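Local coordinates for protein probable M18-family aminopeptidase 1 (Thermotoga maritima, PDB 2GLF) that probably acts as a metal-dependent aminopeptidase, removing amino acids one at a time from the N-termini of peptides, at residues Glu22-Met27 with Pro233-Met238; Lys29-Arg34 with Glu133-Leu138; Asp58-Thr63 with Lys302-Lys307; Asp81-Leu86 with Leu313-Glu318; Arg97-Pro102 with His117-Ile122. All coordinates share one frame; numbering follows the deposited sequence.

Contact 1. Residues Glu22-Met27 with Pro233-Met238; sequences EYMEFM and PREVGM
Helix 13-29 meets the start of the short strand 234-236 through M24 and P233, whose CA atoms are 5.7 Å apart. The two side chains slide past each other in opposite directions, M24 CB lying 4.0 Å from P233 CB. M24 is modelled as selenomethionine. Its CG stands anti to the carbonyl carbon (chi1 -67°), and M24 SE lies beside the strand backbone, 4.2 Å from E235 N. Beyond it the methyl CE of M24 comes 4.3 Å from E235 CG, a reach that suits a long, unbranched apolar chain. One helical turn on, M27 puts CB 3.6 Å from P233 CG before its chain bends off toward R251 of helix 248-263. The proline ring thus touches both M24 and M27, residues i and i+3 of the helix, and its compact apolar shape suits this contact just before the strand begins. Strand 234-236 is an outer member of a three-stranded antiparallel sheet, paired with strand 242-245 on one edge, while E235 also makes a backbone hydrogen bond to a second subunit. Charged ends turn elsewhere: E235 forms salt bridges with K433 and R240, and R234 NH2 donates to D156 O of that second subunit.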
# COMPACT_ATOMS: atom_id res chain seq x y z
N GLU A 22 -2.72 -4.28 56.94
CA GLU A 22 -1.31 -4.20 57.29
C GLU A 22 -0.46 -4.02 56.03
O GLU A 22 0.54 -3.28 56.02
CB GLU A 22 -0.91 -5.47 58.04
CG GLU A 22 -1.57 -5.58 59.40
CD GLU A 22 -1.62 -7.00 59.93
OE1 GLU A 22 -2.05 -7.18 61.09
OE2 GLU A 22 -1.25 -7.94 59.19
N TYR A 23 -0.87 -4.70 54.95
CA TYR A 23 -0.17 -4.63 53.67
C TYR A 23 -0.26 -3.22 53.10
O TYR A 23 0.75 -2.65 52.67
CB TYR A 23 -0.79 -5.64 52.69
CG TYR A 23 -0.36 -5.48 51.24
CD1 TYR A 23 0.96 -5.70 50.84
CD2 TYR A 23 -1.29 -5.10 50.26
CE1 TYR A 23 1.35 -5.54 49.51
CE2 TYR A 23 -0.90 -4.93 48.93
CZ TYR A 23 0.41 -5.15 48.56
OH TYR A 23 0.79 -4.98 47.25
N MSE A 24 -1.46 -2.66 53.09
CA MSE A 24 -1.67 -1.32 52.56
C MSE A 24 -0.87 -0.23 53.29
O MSE A 24 -0.44 0.74 52.66
CB MSE A 24 -3.16 -0.99 52.55
CG MSE A 24 -3.94 -1.85 51.57
SE MSE A 24 -5.80 -1.34 51.31
CE MSE A 24 -6.65 -2.69 52.41
N GLU A 25 -0.68 -0.37 54.60
CA GLU A 25 0.10 0.62 55.34
C GLU A 25 1.53 0.62 54.78
O GLU A 25 2.07 1.65 54.40
CB GLU A 25 0.13 0.27 56.83
CG GLU A 25 -1.20 0.44 57.54
CD GLU A 25 -1.66 1.89 57.58
OE1 GLU A 25 -2.80 2.15 58.03
OE2 GLU A 25 -0.89 2.78 57.16
N PHE A 26 2.12 -0.57 54.73
CA PHE A 26 3.47 -0.75 54.21
C PHE A 26 3.54 -0.12 52.82
O PHE A 26 4.47 0.62 52.51
CB PHE A 26 3.78 -2.24 54.11
CG PHE A 26 5.13 -2.55 53.54
CD1 PHE A 26 6.29 -2.21 54.23
CD2 PHE A 26 5.25 -3.21 52.31
CE1 PHE A 26 7.55 -2.53 53.71
CE2 PHE A 26 6.50 -3.53 51.79
CZ PHE A 26 7.65 -3.19 52.49
N MSE A 27 2.55 -0.43 51.99
CA MSE A 27 2.48 0.05 50.62
C MSE A 27 2.45 1.57 50.48
O MSE A 27 2.99 2.13 49.52
CB MSE A 27 1.27 -0.56 49.91
CG MSE A 27 1.57 -1.07 48.51
SE MSE A 27 3.16 -2.20 48.39
CE MSE A 27 3.01 -3.10 50.09
N PRO A 233 -2.83 3.34 48.31
CA PRO A 233 -3.51 2.04 48.30
C PRO A 233 -4.95 2.16 48.77
O PRO A 233 -5.23 2.86 49.75
CB PRO A 233 -2.64 1.20 49.24
CG PRO A 233 -1.27 1.82 49.08
CD PRO A 233 -1.59 3.29 49.09
N ARG A 234 -5.87 1.48 48.08
CA ARG A 234 -7.29 1.51 48.43
C ARG A 234 -8.01 0.20 48.14
O ARG A 234 -7.61 -0.55 47.25
CB ARG A 234 -8.00 2.62 47.67
CG ARG A 234 -7.54 4.01 48.03
CD ARG A 234 -7.93 4.33 49.46
NE ARG A 234 -9.36 4.55 49.59
CZ ARG A 234 -10.01 5.54 49.00
NH1 ARG A 234 -9.34 6.41 48.25
NH2 ARG A 234 -11.32 5.69 49.17
N GLU A 235 -9.06 -0.06 48.91
CA GLU A 235 -9.88 -1.26 48.70
C GLU A 235 -10.53 -1.01 47.36
O GLU A 235 -10.76 0.14 46.98
CB GLU A 235 -10.99 -1.36 49.74
CG GLU A 235 -10.59 -1.63 51.16
CD GLU A 235 -11.81 -1.78 52.05
OE1 GLU A 235 -12.56 -0.80 52.22
OE2 GLU A 235 -12.03 -2.89 52.58
N VAL A 236 -10.86 -2.08 46.64
CA VAL A 236 -11.50 -1.91 45.34
C VAL A 236 -12.70 -2.83 45.18
O VAL A 236 -12.68 -3.97 45.64
CB VAL A 236 -10.49 -2.16 44.19
CG1 VAL A 236 -11.13 -1.84 42.86
CG2 VAL A 236 -9.25 -1.29 44.38
N GLY A 237 -13.74 -2.32 44.53
CA GLY A 237 -14.94 -3.11 44.29
C GLY A 237 -16.06 -3.02 45.30
O GLY A 237 -15.84 -2.68 46.46
N MSE A 238 -17.28 -3.32 44.85
CA MSE A 238 -18.45 -3.28 45.71
C MSE A 238 -18.27 -4.18 46.92
O MSE A 238 -18.71 -3.84 48.02
CB MSE A 238 -19.70 -3.72 44.94
CG MSE A 238 -20.36 -2.62 44.11
SE MSE A 238 -20.93 -1.08 45.17
CE MSE A 238 -22.12 -1.98 46.40

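Contact 2. Residues Lys29-Arg34 with Glu133-Leu138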
# COMPACT_ATOMS: atom_id res chain seq x y z
N LYS A 29 4.03 3.49 52.19
CA LYS A 29 5.35 3.98 52.55
C LYS A 29 6.46 3.50 51.60
O LYS A 29 7.55 4.06 51.58
CB LYS A 29 5.68 3.56 53.99
CG LYS A 29 4.63 3.98 55.01
CD LYS A 29 4.98 3.52 56.43
CE LYS A 29 6.19 4.27 56.98
NZ LYS A 29 6.60 3.79 58.33
N ALA A 30 6.16 2.48 50.79
CA ALA A 30 7.15 1.93 49.87
C ALA A 30 6.87 2.21 48.38
O ALA A 30 6.43 1.32 47.65
CB ALA A 30 7.27 0.42 50.11
N LYS A 31 7.14 3.43 47.94
CA LYS A 31 6.92 3.79 46.54
C LYS A 31 8.18 3.60 45.71
O LYS A 31 8.11 3.34 44.50
CB LYS A 31 6.47 5.25 46.40
CG LYS A 31 5.07 5.56 46.89
CD LYS A 31 5.05 5.80 48.38
CE LYS A 31 3.87 6.69 48.77
NZ LYS A 31 3.97 8.03 48.13
N THR A 32 9.33 3.73 46.35
CA THR A 32 10.60 3.58 45.66
C THR A 32 11.40 2.49 46.36
O THR A 32 11.08 2.13 47.49
CB THR A 32 11.38 4.89 45.69
OG1 THR A 32 11.79 5.18 47.03
CG2 THR A 32 10.50 6.03 45.20
N GLU A 33 12.43 1.97 45.69
CA GLU A 33 13.23 0.90 46.28
C GLU A 33 14.01 1.37 47.50
O GLU A 33 14.21 0.60 48.44
CB GLU A 33 14.18 0.29 45.24
CG GLU A 33 15.37 1.15 44.85
CD GLU A 33 14.99 2.34 44.00
OE1 GLU A 33 15.88 3.17 43.72
OE2 GLU A 33 13.81 2.43 43.61
N ARG A 34 14.44 2.63 47.51
CA ARG A 34 15.17 3.15 48.66
C ARG A 34 14.22 3.24 49.84
O ARG A 34 14.62 3.07 50.99
CB ARG A 34 15.76 4.52 48.35
CG ARG A 34 16.60 4.55 47.08
CD ARG A 34 17.05 5.96 46.73
NE ARG A 34 18.26 6.32 47.45
CZ ARG A 34 19.47 6.35 46.90
NH1 ARG A 34 19.62 6.04 45.62
NH2 ARG A 34 20.52 6.66 47.64
N GLU A 133 4.10 12.27 42.38
CA GLU A 133 4.88 12.57 43.58
C GLU A 133 6.37 12.47 43.23
O GLU A 133 6.77 11.59 42.47
CB GLU A 133 4.59 11.57 44.69
CG GLU A 133 3.20 11.63 45.29
CD GLU A 133 3.02 10.60 46.39
OE1 GLU A 133 3.86 10.56 47.31
OE2 GLU A 133 2.03 9.84 46.35
N ILE A 134 7.18 13.36 43.78
CA ILE A 134 8.63 13.31 43.54
C ILE A 134 9.26 12.62 44.75
O ILE A 134 8.88 12.89 45.88
CB ILE A 134 9.23 14.72 43.41
CG1 ILE A 134 8.96 15.28 42.03
CG2 ILE A 134 10.72 14.67 43.63
CD1 ILE A 134 9.47 16.70 41.87
N HIS A 135 10.22 11.74 44.51
CA HIS A 135 10.90 11.03 45.60
C HIS A 135 12.34 10.70 45.25
O HIS A 135 12.64 10.29 44.13
CB HIS A 135 10.17 9.72 45.91
CG HIS A 135 8.90 9.90 46.69
ND1 HIS A 135 8.88 10.41 47.97
CD2 HIS A 135 7.62 9.61 46.38
CE1 HIS A 135 7.64 10.43 48.41
NE2 HIS A 135 6.85 9.95 47.47
N GLY A 136 13.25 10.89 46.20
CA GLY A 136 14.64 10.58 45.91
C GLY A 136 15.65 11.21 46.85
O GLY A 136 15.37 11.42 48.03
N VAL A 137 16.82 11.51 46.31
CA VAL A 137 17.89 12.10 47.10
C VAL A 137 18.89 12.87 46.23
O VAL A 137 19.08 12.53 45.06
CB VAL A 137 18.62 10.99 47.90
CG1 VAL A 137 19.10 9.91 46.96
CG2 VAL A 137 19.77 11.59 48.67
N LEU A 138 19.51 13.90 46.80
CA LEU A 138 20.49 14.71 46.09
C LEU A 138 21.66 14.99 47.03
O LEU A 138 21.47 15.19 48.23
CB LEU A 138 19.88 16.06 45.67
CG LEU A 138 18.53 16.16 44.93
CD1 LEU A 138 18.12 17.63 44.87
CD2 LEU A 138 18.62 15.56 43.52
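K31 reaches across to E133 and H135 of strand 132-139. From a CB directed at the strand, its chain bends at chi2 (84°), continues through CD to CE, which lies 4.1 Å from E133 OE1, and turns once more at chi4. That last bend sets K31 NZ 2.7 Å from E133 OE1, a salt bridge in which the two side chains cross at about a right angle; K31 NZ is also 3.2 Å from E133 OE2. A lysine suits the place because its flexible chain can carry a charge to a buried carboxylate. E133 OE1 is gripped a second time by H135 NE2, which donates over 3.1 Å from above the carboxylate plane. With H135 ND1 hydrogen-bonded to H149, the imidazole is held at both nitrogens. T32 serves two ends: OG1 caps the N-terminus of helix 33-45 through M35 N, while the methyl CG2 packs 3.8 Å from H135 CB. Farther along, V137 CG1 sits over one face of the R34 guanidinium, 3.6 Å from R34 CZ and offset toward the rim, as R34 forms salt bridges with E224 and with E371 of a third subunit. Residues 31-34, leading into helix 33-45, run nearly parallel to residues 133-137 of strand 132-139, which is itself flanked by strands 145-150 and 223-229 of the six-stranded antiparallel sheet.

Contact 3. Residues Asp58-Thr63 with Lys302-Lys307; sequences DPMNMT and KMQGAK
M62 and M303, both modelled as selenomethionine, meet through the ends of their chains: M62 CE lies 3.5 Å from M303 SE. In each, CG is anti to the carbonyl carbon and the chain runs extended to the selenium, then bends at chi3, to 76° in M62 and 102° in M303. These bends lay the terminal methyls beside one another, M62 CE to M303 CE 4.1 Å, in an oblique crossing. Flexible, polarisable methionine-type chains suit such an irregular meeting of loop and helix end. The loop joins strands 50-51 and 64-67, and in it P59 packs on Q304, P59 CB lying 3.5 Å from Q304 CG. P59 occupies the second position of a type I turn from D58 to N61, where a proline's fixed phi is at home, and the turn is closed by N61 N donating to D58 O. The facing segment is the C-terminus of helix 292-303, ended by a Schellman motif at G305, a residue type that readily adopts positive phi. M60, bent at chi2 and chi3, brings M60 SE 4.2 Å from Q304 CD. K302 closes over the helix end, K302 NZ donating to A306 O at 3.2 Å, and NZ also forms a salt bridge with D308 of a third subunit.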
# COMPACT_ATOMS: atom_id res chain seq x y z
N ASP A 58 26.66 -16.81 68.12
CA ASP A 58 26.39 -18.19 67.68
C ASP A 58 25.98 -18.32 66.22
O ASP A 58 24.81 -18.17 65.87
CB ASP A 58 25.33 -18.84 68.57
CG ASP A 58 25.10 -20.30 68.22
OD1 ASP A 58 26.08 -21.07 68.18
OD2 ASP A 58 23.93 -20.69 68.00
N PRO A 59 26.95 -18.62 65.35
CA PRO A 59 26.74 -18.78 63.91
C PRO A 59 25.62 -19.76 63.56
O PRO A 59 25.14 -19.79 62.43
CB PRO A 59 28.10 -19.27 63.42
CG PRO A 59 29.05 -18.63 64.38
CD PRO A 59 28.36 -18.86 65.70
N MSE A 60 25.22 -20.56 64.54
CA MSE A 60 24.18 -21.55 64.33
C MSE A 60 22.81 -20.94 64.51
O MSE A 60 21.81 -21.53 64.11
CB MSE A 60 24.37 -22.73 65.28
CG MSE A 60 24.66 -24.04 64.58
SE MSE A 60 25.94 -23.87 63.13
CE MSE A 60 27.41 -23.07 64.09
N ASN A 61 22.75 -19.77 65.13
CA ASN A 61 21.48 -19.11 65.34
C ASN A 61 21.61 -17.61 65.14
O ASN A 61 21.98 -16.88 66.06
CB ASN A 61 20.93 -19.40 66.74
CG ASN A 61 19.55 -18.82 66.95
OD1 ASN A 61 19.39 -17.61 67.07
ND2 ASN A 61 18.54 -19.69 66.97
N MSE A 62 21.30 -17.16 63.92
CA MSE A 62 21.39 -15.75 63.58
C MSE A 62 20.08 -15.26 62.99
O MSE A 62 19.39 -16.00 62.29
CB MSE A 62 22.50 -15.52 62.55
CG MSE A 62 23.88 -16.03 62.92
SE MSE A 62 25.19 -15.87 61.47
CE MSE A 62 25.52 -13.98 61.59
N THR A 63 19.75 -14.01 63.28
CA THR A 63 18.56 -13.36 62.75
C THR A 63 19.14 -12.06 62.21
O THR A 63 18.94 -10.97 62.76
CB THR A 63 17.53 -13.08 63.85
OG1 THR A 63 18.13 -12.28 64.88
CG2 THR A 63 17.03 -14.38 64.46
N LYS A 302 31.80 -18.17 56.60
CA LYS A 302 33.06 -17.95 57.30
C LYS A 302 32.78 -17.91 58.79
O LYS A 302 33.53 -18.46 59.59
CB LYS A 302 33.69 -16.63 56.87
CG LYS A 302 34.07 -16.59 55.41
CD LYS A 302 35.07 -17.68 55.06
CE LYS A 302 36.41 -17.44 55.72
NZ LYS A 302 37.41 -18.46 55.31
N MSE A 303 31.68 -17.25 59.15
CA MSE A 303 31.28 -17.14 60.54
C MSE A 303 31.00 -18.50 61.16
O MSE A 303 31.10 -18.67 62.37
CB MSE A 303 30.05 -16.24 60.66
CG MSE A 303 30.30 -14.83 60.19
SE MSE A 303 28.78 -13.67 60.47
CE MSE A 303 29.38 -12.72 62.06
N GLN A 304 30.66 -19.48 60.32
CA GLN A 304 30.40 -20.82 60.80
C GLN A 304 31.67 -21.66 60.64
O GLN A 304 31.64 -22.88 60.74
CB GLN A 304 29.26 -21.46 60.02
CG GLN A 304 27.91 -20.84 60.34
CD GLN A 304 26.75 -21.58 59.71
OE1 GLN A 304 25.59 -21.23 59.94
NE2 GLN A 304 27.05 -22.60 58.91
N GLY A 305 32.78 -20.98 60.39
CA GLY A 305 34.05 -21.65 60.24
C GLY A 305 34.37 -22.19 58.86
O GLY A 305 35.29 -23.00 58.72
N ALA A 306 33.65 -21.75 57.84
CA ALA A 306 33.90 -22.22 56.47
C ALA A 306 35.39 -22.19 56.16
O ALA A 306 36.06 -21.18 56.39
CB ALA A 306 33.13 -21.37 55.47
N LYS A 307 35.92 -23.29 55.65
CA LYS A 307 37.34 -23.31 55.35
C LYS A 307 37.66 -22.84 53.93
O LYS A 307 38.33 -21.82 53.76
CB LYS A 307 37.90 -24.72 55.58
CG LYS A 307 39.39 -24.73 55.90
CD LYS A 307 39.76 -23.63 56.90
CE LYS A 307 38.94 -23.72 58.18
NZ LYS A 307 39.13 -22.52 59.05

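Contact 4. Residues Asp81-Leu86 with Leu313-Glu318; sequences DLKRGL and LDEVLE
V316 of helix 310-318 presses its two methyls against the short 3-10 turn 82-84, in the loop between strands 73-77 and 87-92, the CA atoms of K83 and V316 lying 4.6 Å apart, the nearest pair. V316 CG1 lies 3.6 Å from L82 O and 4.1 Å from L86 CD2, while V316 CG2 packs 4.3 Å from L82 CB; the two branches of valine let it touch L82 and L86 at once. G85 brings its CA 3.8 Å from V316 O, and its positive phi suits glycine. At the margin E315, with CG anti to the backbone N (chi1 -175°) and the chain extended, lays its carboxylate alongside the aliphatic part of K83, E315 OE2 being 3.6 Å from K83 CB. The ammonium itself turns away, toward D81. In the next shell D81 positions the turn: D81 OD2 accepts from K83 N at 3.1 Å from above the carboxylate plane, an Asx turn, and OD1 makes a long ion pair with K83 NZ. T320 OG1 ties both sides together, hydrogen-bonded to L86 N and to V316 O, and L301 of helix 292-303 also touches V316. With an alanine in place of K83, the D81 carboxylate would probably lose its long ion-pair mate, and E315 the methylenes beyond CB. No hydrogen bond or salt bridge joins the two segments, so their cohesion is apolar at V316; at the exposed margin K83 NZ, 5.3 Å from E315 OE2, probably eases the repulsion between E315 and D81.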
# COMPACT_ATOMS: atom_id res chain seq x y z
N ASP A 81 23.49 -25.43 60.26
CA ASP A 81 24.69 -25.33 59.45
C ASP A 81 24.22 -24.97 58.03
O ASP A 81 23.39 -25.67 57.45
CB ASP A 81 25.41 -26.68 59.47
CG ASP A 81 26.65 -26.69 58.61
OD1 ASP A 81 27.26 -27.77 58.50
OD2 ASP A 81 27.02 -25.64 58.05
N LEU A 82 24.74 -23.88 57.46
CA LEU A 82 24.32 -23.49 56.11
C LEU A 82 24.52 -24.60 55.09
O LEU A 82 23.91 -24.58 54.03
CB LEU A 82 25.07 -22.26 55.61
CG LEU A 82 24.58 -20.88 56.04
CD1 LEU A 82 25.05 -19.87 54.99
CD2 LEU A 82 23.06 -20.85 56.16
N LYS A 83 25.39 -25.55 55.41
CA LYS A 83 25.64 -26.65 54.50
C LYS A 83 24.37 -27.43 54.24
O LYS A 83 24.24 -28.11 53.22
CB LYS A 83 26.74 -27.58 55.04
CG LYS A 83 28.16 -27.10 54.77
CD LYS A 83 29.14 -28.25 54.82
CE LYS A 83 29.54 -28.62 56.24
NZ LYS A 83 30.54 -27.67 56.79
N ARG A 84 23.41 -27.34 55.15
CA ARG A 84 22.15 -28.04 54.98
C ARG A 84 21.24 -27.27 54.02
O ARG A 84 20.13 -27.69 53.73
CB ARG A 84 21.45 -28.21 56.33
CG ARG A 84 22.33 -28.80 57.39
CD ARG A 84 21.53 -29.22 58.60
NE ARG A 84 20.62 -30.32 58.30
CZ ARG A 84 21.01 -31.50 57.82
NH1 ARG A 84 22.29 -31.73 57.58
NH2 ARG A 84 20.11 -32.45 57.60
N GLY A 85 21.75 -26.14 53.53
CA GLY A 85 20.99 -25.30 52.62
C GLY A 85 19.95 -24.49 53.36
O GLY A 85 19.80 -24.62 54.57
N LEU A 86 19.24 -23.63 52.64
CA LEU A 86 18.20 -22.84 53.28
C LEU A 86 17.01 -22.64 52.35
O LEU A 86 17.09 -22.91 51.16
CB LEU A 86 18.75 -21.48 53.75
CG LEU A 86 19.61 -20.54 52.89
CD1 LEU A 86 20.02 -19.34 53.75
CD2 LEU A 86 20.85 -21.26 52.38
N LEU A 313 30.20 -23.43 49.53
CA LEU A 313 29.04 -22.79 48.92
C LEU A 313 28.36 -23.76 47.97
O LEU A 313 27.13 -23.80 47.88
CB LEU A 313 29.46 -21.56 48.12
CG LEU A 313 29.04 -20.20 48.66
CD1 LEU A 313 29.42 -19.15 47.64
CD2 LEU A 313 27.54 -20.18 48.93
N ASP A 314 29.17 -24.54 47.25
CA ASP A 314 28.65 -25.52 46.32
C ASP A 314 27.53 -26.31 46.98
O ASP A 314 26.41 -26.33 46.47
CB ASP A 314 29.74 -26.49 45.87
CG ASP A 314 30.70 -25.87 44.88
OD1 ASP A 314 30.24 -25.05 44.06
OD2 ASP A 314 31.90 -26.21 44.91
N GLU A 315 27.84 -26.94 48.11
CA GLU A 315 26.84 -27.73 48.83
C GLU A 315 25.72 -26.82 49.28
O GLU A 315 24.54 -27.13 49.09
CB GLU A 315 27.46 -28.42 50.05
CG GLU A 315 26.49 -29.36 50.76
CD GLU A 315 27.05 -29.94 52.05
OE1 GLU A 315 26.37 -30.78 52.68
OE2 GLU A 315 28.17 -29.56 52.44
N VAL A 316 26.08 -25.68 49.88
CA VAL A 316 25.08 -24.73 50.34
C VAL A 316 24.08 -24.50 49.22
O VAL A 316 22.89 -24.79 49.37
CB VAL A 316 25.73 -23.38 50.76
CG1 VAL A 316 24.65 -22.40 51.22
CG2 VAL A 316 26.74 -23.60 51.88
N LEU A 317 24.56 -24.00 48.08
CA LEU A 317 23.68 -23.74 46.93
C LEU A 317 23.09 -25.03 46.37
O LEU A 317 21.98 -25.03 45.85
CB LEU A 317 24.44 -23.01 45.83
CG LEU A 317 24.95 -21.61 46.18
CD1 LEU A 317 26.06 -21.21 45.21
CD2 LEU A 317 23.79 -20.62 46.14
N GLU A 318 23.84 -26.13 46.47
CA GLU A 318 23.40 -27.45 46.00
C GLU A 318 22.05 -27.78 46.64
O GLU A 318 21.13 -28.29 45.99
CB GLU A 318 24.43 -28.50 46.39
CG GLU A 318 24.85 -29.41 45.26
CD GLU A 318 23.69 -30.17 44.68
OE1 GLU A 318 22.78 -29.52 44.12
OE2 GLU A 318 23.69 -31.41 44.78

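Contact 5. Residues Arg97-Pro102 with His117-Ile122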
# COMPACT_ATOMS: atom_id res chain seq x y z
N ARG A 97 8.82 3.38 36.74
CA ARG A 97 8.65 4.75 37.20
C ARG A 97 9.22 5.71 36.16
O ARG A 97 9.39 5.35 35.00
CB ARG A 97 9.43 4.93 38.51
CG ARG A 97 10.90 4.49 38.38
CD ARG A 97 11.63 4.56 39.71
NE ARG A 97 12.51 3.42 39.94
CZ ARG A 97 13.76 3.31 39.47
NH1 ARG A 97 14.29 4.28 38.74
NH2 ARG A 97 14.47 2.23 39.74
N LEU A 98 9.50 6.93 36.61
CA LEU A 98 10.10 7.95 35.77
C LEU A 98 11.25 8.52 36.60
O LEU A 98 11.08 8.77 37.79
CB LEU A 98 9.10 9.07 35.45
CG LEU A 98 7.82 8.76 34.68
CD1 LEU A 98 6.99 10.04 34.55
CD2 LEU A 98 8.14 8.19 33.31
N ASP A 99 12.41 8.71 35.98
CA ASP A 99 13.57 9.26 36.68
C ASP A 99 13.91 10.64 36.14
O ASP A 99 13.91 10.85 34.93
CB ASP A 99 14.82 8.39 36.50
CG ASP A 99 14.71 7.04 37.19
OD1 ASP A 99 13.94 6.90 38.16
OD2 ASP A 99 15.45 6.11 36.76
N PHE A 100 14.18 11.59 37.03
CA PHE A 100 14.59 12.93 36.62
C PHE A 100 15.92 12.72 35.87
O PHE A 100 16.75 11.93 36.31
CB PHE A 100 14.88 13.80 37.85
CG PHE A 100 13.70 14.58 38.37
CD1 PHE A 100 12.40 14.15 38.15
CD2 PHE A 100 13.91 15.73 39.13
CE1 PHE A 100 11.32 14.86 38.69
CE2 PHE A 100 12.85 16.44 39.66
CZ PHE A 100 11.55 16.00 39.44
N LYS A 101 16.12 13.41 34.75
CA LYS A 101 17.39 13.28 34.04
C LYS A 101 18.45 14.01 34.87
O LYS A 101 18.11 14.71 35.82
CB LYS A 101 17.32 13.92 32.66
CG LYS A 101 16.65 13.07 31.60
CD LYS A 101 16.85 13.67 30.23
CE LYS A 101 16.25 12.79 29.14
NZ LYS A 101 16.31 13.47 27.82
N PRO A 102 19.74 13.85 34.52
CA PRO A 102 20.78 14.54 35.30
C PRO A 102 20.54 16.06 35.38
O PRO A 102 20.69 16.66 36.44
CB PRO A 102 22.06 14.16 34.56
CG PRO A 102 21.74 12.76 34.09
CD PRO A 102 20.34 12.92 33.55
N HIS A 117 13.19 10.40 32.29
CA HIS A 117 13.60 9.30 31.43
C HIS A 117 12.92 8.13 32.13
O HIS A 117 13.24 7.83 33.28
CB HIS A 117 15.11 9.17 31.45
CG HIS A 117 15.64 8.22 30.43
ND1 HIS A 117 15.17 6.93 30.30
CD2 HIS A 117 16.62 8.35 29.50
CE1 HIS A 117 15.84 6.31 29.34
NE2 HIS A 117 16.73 7.16 28.84
N TYR A 118 11.98 7.48 31.46
CA TYR A 118 11.26 6.38 32.09
C TYR A 118 12.11 5.15 32.40
O TYR A 118 13.07 4.84 31.70
CB TYR A 118 10.03 6.00 31.26
CG TYR A 118 10.32 5.28 29.98
CD1 TYR A 118 10.39 3.89 29.93
CD2 TYR A 118 10.48 5.99 28.79
CE1 TYR A 118 10.63 3.22 28.73
CE2 TYR A 118 10.71 5.33 27.59
CZ TYR A 118 10.78 3.94 27.57
OH TYR A 118 11.00 3.29 26.38
N TYR A 119 11.73 4.47 33.48
CA TYR A 119 12.42 3.29 33.96
C TYR A 119 11.52 2.07 33.86
O TYR A 119 10.39 2.08 34.37
CB TYR A 119 12.83 3.50 35.41
CG TYR A 119 13.40 2.29 36.09
CD1 TYR A 119 14.74 1.97 35.97
CD2 TYR A 119 12.59 1.47 36.86
CE1 TYR A 119 15.27 0.86 36.62
CE2 TYR A 119 13.10 0.36 37.51
CZ TYR A 119 14.44 0.06 37.39
OH TYR A 119 14.96 -1.02 38.06
N GLY A 120 12.01 1.01 33.23
CA GLY A 120 11.20 -0.19 33.11
C GLY A 120 10.12 -0.14 32.04
O GLY A 120 10.06 0.80 31.23
N GLY A 121 9.24 -1.14 32.05
CA GLY A 121 8.18 -1.22 31.07
C GLY A 121 6.87 -0.51 31.35
O GLY A 121 5.83 -1.14 31.41
N ILE A 122 6.92 0.81 31.52
CA ILE A 122 5.71 1.60 31.75
C ILE A 122 4.96 1.63 30.42
O ILE A 122 5.57 1.44 29.37
CB ILE A 122 6.04 3.07 32.12
CG1 ILE A 122 6.65 3.78 30.90
CG2 ILE A 122 7.00 3.12 33.28
CD1 ILE A 122 6.87 5.26 31.07
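The guanidinium of R97 lies flat on the ring of Y119, their centres 3.5 Å apart and planes at 11°, a stacked cation-pi pair. NH2 stands over the middle of the tyrosine ring, and Y119 CD2 over the middle of the guanidinium. At the guanidinium edge, in plane, is D99: R97 NH1 donates over 2.7 Å to the syn lone pair of D99 OD1, a salt bridge that fixes the group's rotation. The H117 imidazole donates from ND1, in its own plane, to Y118 O, and meets Y356 of a third subunit edge-to-face. R97 CG sits between the backbone N and carbonyl carbon (chi1 53°), which places it 3.7 Å from Y119 CB. NH1 also forms a salt bridge with E226, so a methionine in place of R97 would probably leave D99 OD1 and E226 without this positive mate and the Y119 ring without its stacked partner. In the backbone, R97 with Y119 and D99 with H117 are hydrogen-bonded antiparallel pairs; Y119 N to R97 O is 2.9 Å and nearly straight. Between them the non-hydrogen-bonded pair L98 and Y118 turns to the other face, where L98 CD2 packs 3.5 Å from Y118 CB and 3.9 Å from I122 CD1. Past the strand, G121 O accepts from ND1 of the manganese ligand H425. Strands 97-108 and 111-119 thus form a hairpin in the antiparallel sheet, between strands 223-229 and 185-189.

In the fold
Contacts 2 and 5, with centres 13 Å apart, share the six-stranded antiparallel sheet and touch where I134 packs on F100. Contacts 3 and 4, centres 12 Å apart, lie beside the mixed nine-stranded sheet, in the loops before strands 64-67 and 87-92 and on successive helices 292-303 and 310-318; their centres are 35 to 41 Å from those of contacts 2 and 5. The centre of contact 1 is about 19 Å from that of contact 2. Along the chain contact 5 nests within contact 2, and that within contact 1, whereas contacts 3 and 4 interlace with contacts 1 and 2. The side chains of M27 and Y119 lie about 12 and 9 Å from a manganese ion; contacts 3 and 4 lie away from it.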